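Local atomic coordinates of epimerase (Methylomonas sp. DH-1, PDB entry 7CJ5), a protein that catalyses the manganese-dependent epimerization of ketoses at C3, acting most strongly on L-ribulose and also on D-ribulose, D-allulose and D-fructose. Residues Y209-E214 and P242-S247; V111-L116 and I149-V154. All coordinates share one frame; numbering follows the deposited sequence.

Interaction 1. Residues Y209-E214 and P242-S247. With MN (manganese (II) ion), chain C; FUD (D-fructose), chain D.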
loop_
_atom_site.group_PDB
_atom_site.type_symbol
_atom_site.label_atom_id
_atom_site.label_comp_id
_atom_site.label_asym_id
_atom_site.label_seq_id
_atom_site.Cartn_x
_atom_site.Cartn_y
_atom_site.Cartn_z
ATOM N N TYR A 209 -3.831 2.192 20.815
ATOM C CA TYR A 209 -4.959 1.704 19.984
ATOM C C TYR A 209 -4.435 0.757 18.905
ATOM O O TYR A 209 -3.331 0.989 18.380
ATOM C CB TYR A 209 -5.706 2.901 19.387
ATOM C CG TYR A 209 -7.182 2.691 19.169
ATOM C CD1 TYR A 209 -7.652 1.932 18.107
ATOM C CD2 TYR A 209 -8.113 3.253 20.024
ATOM C CE1 TYR A 209 -9.012 1.742 17.904
ATOM C CE2 TYR A 209 -9.474 3.075 19.830
ATOM C CZ TYR A 209 -9.927 2.323 18.763
ATOM O OH TYR A 209 -11.273 2.168 18.574
ATOM N N VAL A 210 -5.231 -0.257 18.555
ATOM C CA VAL A 210 -4.848 -1.267 17.531
ATOM C C VAL A 210 -5.988 -1.474 16.528
ATOM O O VAL A 210 -7.150 -1.645 16.942
ATOM C CB VAL A 210 -4.422 -2.580 18.209
ATOM C CG1 VAL A 210 -4.263 -3.707 17.203
ATOM C CG2 VAL A 210 -3.146 -2.386 19.011
ATOM N N HIS A 211 -5.653 -1.460 15.235
ATOM C CA HIS A 211 -6.534 -1.967 14.157
ATOM C C HIS A 211 -5.995 -3.300 13.643
ATOM O O HIS A 211 -4.780 -3.408 13.384
ATOM C CB HIS A 211 -6.670 -0.956 13.021
ATOM C CG HIS A 211 -7.655 0.121 13.314
ATOM N ND1 HIS A 211 -7.945 1.104 12.402
ATOM C CD2 HIS A 211 -8.414 0.369 14.406
ATOM C CE1 HIS A 211 -8.842 1.918 12.911
ATOM N NE2 HIS A 211 -9.145 1.495 14.151
ATOM N N ILE A 212 -6.906 -4.257 13.498
ATOM C CA ILE A 212 -6.665 -5.595 12.897
ATOM C C ILE A 212 -7.274 -5.606 11.500
ATOM O O ILE A 212 -8.527 -5.481 11.373
ATOM C CB ILE A 212 -7.237 -6.710 13.780
ATOM C CG1 ILE A 212 -6.718 -6.586 15.216
ATOM C CG2 ILE A 212 -6.940 -8.069 13.169
ATOM C CD1 ILE A 212 -5.198 -6.614 15.334
ATOM N N GLY A 213 -6.407 -5.740 10.501
ATOM C CA GLY A 213 -6.783 -5.955 9.095
ATOM C C GLY A 213 -5.831 -6.933 8.422
ATOM O O GLY A 213 -4.620 -6.880 8.705
ATOM N N GLU A 214 -6.360 -7.806 7.560
ATOM C CA GLU A 214 -5.544 -8.732 6.736
ATOM C C GLU A 214 -4.819 -7.908 5.654
ATOM O O GLU A 214 -5.212 -6.744 5.404
ATOM C CB GLU A 214 -6.444 -9.845 6.185
ATOM C CG GLU A 214 -5.693 -10.937 5.455
ATOM C CD GLU A 214 -4.540 -11.558 6.227
ATOM O OE1 GLU A 214 -4.747 -12.613 6.866
ATOM O OE2 GLU A 214 -3.439 -10.992 6.189
ATOM N N PRO A 242 -7.913 -0.800 23.347
ATOM C CA PRO A 242 -8.801 -1.135 22.243
ATOM C C PRO A 242 -8.100 -1.884 21.112
ATOM O O PRO A 242 -6.992 -1.527 20.737
ATOM C CB PRO A 242 -9.292 0.229 21.733
ATOM C CG PRO A 242 -9.070 1.157 22.904
ATOM C CD PRO A 242 -7.821 0.643 23.577
ATOM N N ILE A 243 -8.805 -2.883 20.585
ATOM C CA ILE A 243 -8.428 -3.666 19.377
ATOM C C ILE A 243 -9.682 -3.744 18.506
ATOM O O ILE A 243 -10.649 -4.445 18.909
ATOM C CB ILE A 243 -7.906 -5.063 19.762
ATOM C CG1 ILE A 243 -6.717 -4.982 20.720
ATOM C CG2 ILE A 243 -7.579 -5.876 18.522
ATOM C CD1 ILE A 243 -6.249 -6.321 21.201
ATOM N N THR A 244 -9.676 -3.026 17.386
ATOM C CA THR A 244 -10.804 -2.965 16.425
ATOM C C THR A 244 -10.481 -3.808 15.194
ATOM O O THR A 244 -9.370 -3.664 14.647
ATOM C CB THR A 244 -11.067 -1.525 15.971
ATOM O OG1 THR A 244 -11.516 -0.743 17.081
ATOM C CG2 THR A 244 -12.053 -1.450 14.830
ATOM N N PHE A 245 -11.435 -4.624 14.757
ATOM C CA PHE A 245 -11.413 -5.269 13.429
ATOM C C PHE A 245 -12.050 -4.328 12.404
ATOM O O PHE A 245 -13.140 -3.776 12.656
ATOM C CB PHE A 245 -12.182 -6.587 13.448
ATOM C CG PHE A 245 -12.377 -7.108 12.056
ATOM C CD1 PHE A 245 -11.289 -7.525 11.303
ATOM C CD2 PHE A 245 -13.630 -7.100 11.467
ATOM C CE1 PHE A 245 -11.461 -7.969 10.002
ATOM C CE2 PHE A 245 -13.793 -7.542 10.167
ATOM C CZ PHE A 245 -12.708 -7.972 9.437
ATOM N N GLU A 246 -11.421 -4.171 11.246
ATOM C CA GLU A 246 -12.037 -3.372 10.159
ATOM C C GLU A 246 -11.758 -3.986 8.788
ATOM O O GLU A 246 -10.728 -4.665 8.600
ATOM C CB GLU A 246 -11.530 -1.940 10.228
ATOM C CG GLU A 246 -10.101 -1.803 9.777
ATOM C CD GLU A 246 -9.539 -0.406 9.935
ATOM O OE1 GLU A 246 -10.319 0.521 10.234
ATOM O OE2 GLU A 246 -8.320 -0.260 9.773
ATOM N N SER A 247 -12.707 -3.750 7.886
ATOM C CA SER A 247 -12.628 -4.012 6.431
ATOM C C SER A 247 -13.644 -3.099 5.746
ATOM O O SER A 247 -14.543 -2.597 6.442
ATOM C CB SER A 247 -12.868 -5.447 6.112
ATOM O OG SER A 247 -12.738 -5.638 4.715
HETATM MN MN MN C . -7.011 1.292 10.337
HETATM C C1 FUD D . -7.735 3.341 6.461
HETATM C C2 FUD D . -7.781 2.762 7.848
HETATM C C3 FUD D . -8.943 3.136 8.734
HETATM C C4 FUD D . -9.051 4.641 8.587
HETATM C C5 FUD D . -10.297 5.333 9.136
HETATM C C6 FUD D . -11.369 4.430 9.713
HETATM O O1 FUD D . -6.865 2.579 5.622
HETATM O O2 FUD D . -6.899 2.004 8.229
HETATM O O3 FUD D . -8.689 2.764 10.093
HETATM O O4 FUD D . -7.878 5.143 9.197
HETATM O O5 FUD D . -9.908 6.330 10.079
HETATM O O6 FUD D . -12.472 5.277 10.134
HETATM O O HOH W 1 -9.251 -7.511 7.249
#
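V210 and I212 pair in parallel with I243 and F245 where the last two strands of a TIM barrel, 207-212 and 242-245, flank the helix of a beta-alpha-beta unit. As in other TIM barrels, the active site lies at the C-terminal strand ends, where this ladder sets H211 beside E246. V210 N donates to P242 O, T244 N to V210 O, I212 N to T244 O (2.8 Å) and E246 N to I212 O; the first is the most bent, 136° at the hydrogen. On the face packed against helices 227-236 and 271-286, I212 CG1 presses on I243 CG2 at a tight 3.5 Å.

H211 and T244 look into the barrel, side by side, CD2 against CB. At the start of the pairing P242 CB sits over one face of the Y209 ring, a CH-pi contact 3.7 Å from the centroid. Y209 OH and T244 OG1 both hydrogen-bond to E41, and T244 OG1 also to Y39; E41 is likewise the polar partner of the H211 ring. E246, probably a proton donor/acceptor as in relatives, has CG between its backbone N and carbonyl carbon (chi1 73°), and its extended chain brings the carboxylate to the manganese. H211 ND1 (2.3 Å) and E246 OE2 (2.1 Å) bind the ion, with E152, D185 and D-fructose O2 and O3; E246 OE1 lies 2.8 Å from fructose O3.

Interaction 2. Residues V111-L116 and I149-V154. With MN (manganese (II) ion), chain C; FUD (D-fructose), chain D.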
loop_
_atom_site.group_PDB
_atom_site.type_symbol
_atom_site.label_atom_id
_atom_site.label_comp_id
_atom_site.label_asym_id
_atom_site.label_seq_id
_atom_site.Cartn_x
_atom_site.Cartn_y
_atom_site.Cartn_z
ATOM N N VAL A 111 -6.754 8.617 11.260
ATOM C CA VAL A 111 -5.898 9.584 10.519
ATOM C C VAL A 111 -6.425 10.984 10.843
ATOM O O VAL A 111 -7.056 11.623 9.987
ATOM C CB VAL A 111 -5.841 9.235 9.020
ATOM C CG1 VAL A 111 -4.854 10.115 8.261
ATOM C CG2 VAL A 111 -5.475 7.770 8.829
ATOM N N ILE A 112 -6.185 11.409 12.085
ATOM C CA ILE A 112 -6.709 12.683 12.659
ATOM C C ILE A 112 -5.677 13.804 12.434
ATOM O O ILE A 112 -5.997 14.957 12.768
ATOM C CB ILE A 112 -7.073 12.494 14.147
ATOM C CG1 ILE A 112 -5.898 11.970 14.976
ATOM C CG2 ILE A 112 -8.289 11.598 14.284
ATOM C CD1 ILE A 112 -6.180 11.887 16.478
ATOM N N TYR A 113 -4.502 13.480 11.874
ATOM C CA TYR A 113 -3.314 14.377 11.818
ATOM C C TYR A 113 -3.032 14.841 10.376
ATOM O O TYR A 113 -2.098 15.609 10.174
ATOM C CB TYR A 113 -2.091 13.671 12.410
ATOM C CG TYR A 113 -1.788 12.357 11.733
ATOM C CD1 TYR A 113 -1.001 12.308 10.598
ATOM C CD2 TYR A 113 -2.335 11.170 12.196
ATOM C CE1 TYR A 113 -0.753 11.117 9.940
ATOM C CE2 TYR A 113 -2.098 9.967 11.551
ATOM C CZ TYR A 113 -1.298 9.939 10.419
ATOM O OH TYR A 113 -1.051 8.766 9.764
ATOM N N CYS A 114 -3.816 14.395 9.393
ATOM C CA CYS A 114 -3.646 14.776 7.969
ATOM C C CYS A 114 -4.871 14.327 7.172
ATOM O O CYS A 114 -5.739 13.637 7.742
ATOM C CB CYS A 114 -2.396 14.126 7.377
ATOM S SG CYS A 114 -2.580 12.339 7.127
ATOM N N ALA A 115 -4.931 14.699 5.898
ATOM C CA ALA A 115 -5.953 14.205 4.950
ATOM C C ALA A 115 -5.638 12.739 4.635
ATOM O O ALA A 115 -4.489 12.438 4.270
ATOM C CB ALA A 115 -5.978 15.064 3.714
ATOM N N LEU A 116 -6.622 11.856 4.799
ATOM C CA LEU A 116 -6.497 10.425 4.434
ATOM C C LEU A 116 -6.466 10.321 2.908
ATOM O O LEU A 116 -7.453 10.695 2.267
ATOM C CB LEU A 116 -7.684 9.649 5.012
ATOM C CG LEU A 116 -7.729 8.171 4.642
ATOM C CD1 LEU A 116 -6.565 7.436 5.274
ATOM C CD2 LEU A 116 -9.053 7.547 5.066
ATOM N N ILE A 149 -6.146 10.655 22.493
ATOM C CA ILE A 149 -6.037 10.624 21.012
ATOM C C ILE A 149 -4.934 9.629 20.632
ATOM O O ILE A 149 -3.864 9.621 21.286
ATOM C CB ILE A 149 -5.830 12.031 20.420
ATOM C CG1 ILE A 149 -4.475 12.645 20.775
ATOM C CG2 ILE A 149 -6.972 12.952 20.826
ATOM C CD1 ILE A 149 -4.066 13.771 19.842
ATOM N N ASP A 150 -5.216 8.790 19.631
ATOM C CA ASP A 150 -4.298 7.731 19.151
ATOM C C ASP A 150 -4.085 7.979 17.657
ATOM O O ASP A 150 -5.070 7.885 16.898
ATOM C CB ASP A 150 -4.857 6.343 19.471
ATOM C CG ASP A 150 -5.525 6.291 20.834
ATOM O OD1 ASP A 150 -4.804 6.129 21.834
ATOM O OD2 ASP A 150 -6.763 6.446 20.885
ATOM N N LEU A 151 -2.856 8.321 17.274
ATOM C CA LEU A 151 -2.501 8.734 15.893
ATOM C C LEU A 151 -2.188 7.482 15.077
ATOM O O LEU A 151 -1.189 6.784 15.393
ATOM C CB LEU A 151 -1.295 9.664 15.938
ATOM C CG LEU A 151 -1.408 10.850 16.890
ATOM C CD1 LEU A 151 -0.154 11.691 16.826
ATOM C CD2 LEU A 151 -2.615 11.705 16.576
ATOM N N GLU A 152 -3.031 7.195 14.090
ATOM C CA GLU A 152 -2.952 5.941 13.309
ATOM C C GLU A 152 -1.889 6.074 12.223
ATOM O O GLU A 152 -2.108 6.813 11.255
ATOM C CB GLU A 152 -4.283 5.585 12.665
ATOM C CG GLU A 152 -4.279 4.168 12.132
ATOM C CD GLU A 152 -5.544 3.741 11.412
ATOM O OE1 GLU A 152 -6.478 4.555 11.327
ATOM O OE2 GLU A 152 -5.589 2.579 10.954
ATOM N N VAL A 153 -0.792 5.334 12.375
ATOM C CA VAL A 153 0.253 5.214 11.325
ATOM C C VAL A 153 -0.384 4.464 10.151
ATOM O O VAL A 153 -0.939 3.372 10.376
ATOM C CB VAL A 153 1.505 4.519 11.890
ATOM C CG1 VAL A 153 2.514 4.208 10.803
ATOM C CG2 VAL A 153 2.133 5.378 12.982
ATOM N N VAL A 154 -0.348 5.041 8.949
ATOM C CA VAL A 154 -0.913 4.371 7.743
ATOM C C VAL A 154 0.149 4.364 6.642
ATOM O O VAL A 154 1.190 5.048 6.780
ATOM C CB VAL A 154 -2.264 4.970 7.298
ATOM C CG1 VAL A 154 -3.312 4.804 8.393
ATOM C CG2 VAL A 154 -2.177 6.427 6.862
HETATM MN MN MN C . -7.011 1.292 10.337
HETATM C C1 FUD D . -7.735 3.341 6.461
HETATM C C2 FUD D . -7.781 2.762 7.848
HETATM C C3 FUD D . -8.943 3.136 8.734
HETATM C C4 FUD D . -9.051 4.641 8.587
HETATM C C5 FUD D . -10.297 5.333 9.136
HETATM C C6 FUD D . -11.369 4.430 9.713
HETATM O O1 FUD D . -6.865 2.579 5.622
HETATM O O2 FUD D . -6.899 2.004 8.229
HETATM O O3 FUD D . -8.689 2.764 10.093
HETATM O O4 FUD D . -7.878 5.143 9.197
HETATM O O5 FUD D . -9.908 6.330 10.079
HETATM O O6 FUD D . -12.472 5.277 10.134
#
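The ring of Y113 reaches across to strand 148-152 and meets the backbone of E152 with its edge: E152 O lies in the ring plane, and Y113 OH donates to it over 2.7 Å. The approach is bent at the acceptor, 143° at the carbonyl oxygen, with the hydroxyl tilted from the carbonyl plane. CG of Y113 sits between its own backbone N and carbonyl carbon (chi1 56°), a rotation that swings the ring toward the strand. V111 CG1, of the same segment, sits over one face near the rim, and L151 CB comes to Y113 CD2 at an oblique angle.

I112 crosses L151 at about a right angle, its CD1 meeting L151 CD2 at 3.6 Å and also approaching I149 CB. Helix 125-143 closes over this apolar group, with M135 touching I112, Y113 and L151. This is the crossover helix of a beta-alpha-beta unit in the TIM barrel, linking strand 107-112 to strand 148-152; the chain turns a corner at the end of the first strand, and Y113 reaches strand 148-152 from beyond that corner.

On the side of the sugar, V111 CG2 lies against V154 CG1 (3.7 Å) and is 3.6 Å from D-fructose O4. E152, probably a proton donor/acceptor as in relatives, stretches out beside them, its CG opposite the backbone N (chi1 -167°), and divides its carboxylate between two tasks. OE2 binds the manganese at 2.0 Å, in a site completed by D185, H211, E246 and the sugar, whereas OE1 accepts a 2.6 Å hydrogen bond from fructose O4.

How the interactions relate
After three earlier strands, strand 107-112 opens interaction 2, and the loop through helix 125-143 closes when strand 148-152 arrives. Strand 180-185 follows, supplying D185, and only then does strand 207-212 open interaction 1, whose loop passes through helix 227-236 and closes at strand 242-245. The two loops are therefore in series, neither nested nor crossed. Around the barrel, strand 180-185 separates strands 148-152 and 207-212, yet the contacts meet in the interior: Y209 CB packs on D150 CB at 3.5 Å. Together they tie two beta-alpha-beta units of the barrel to one manganese and one D-fructose.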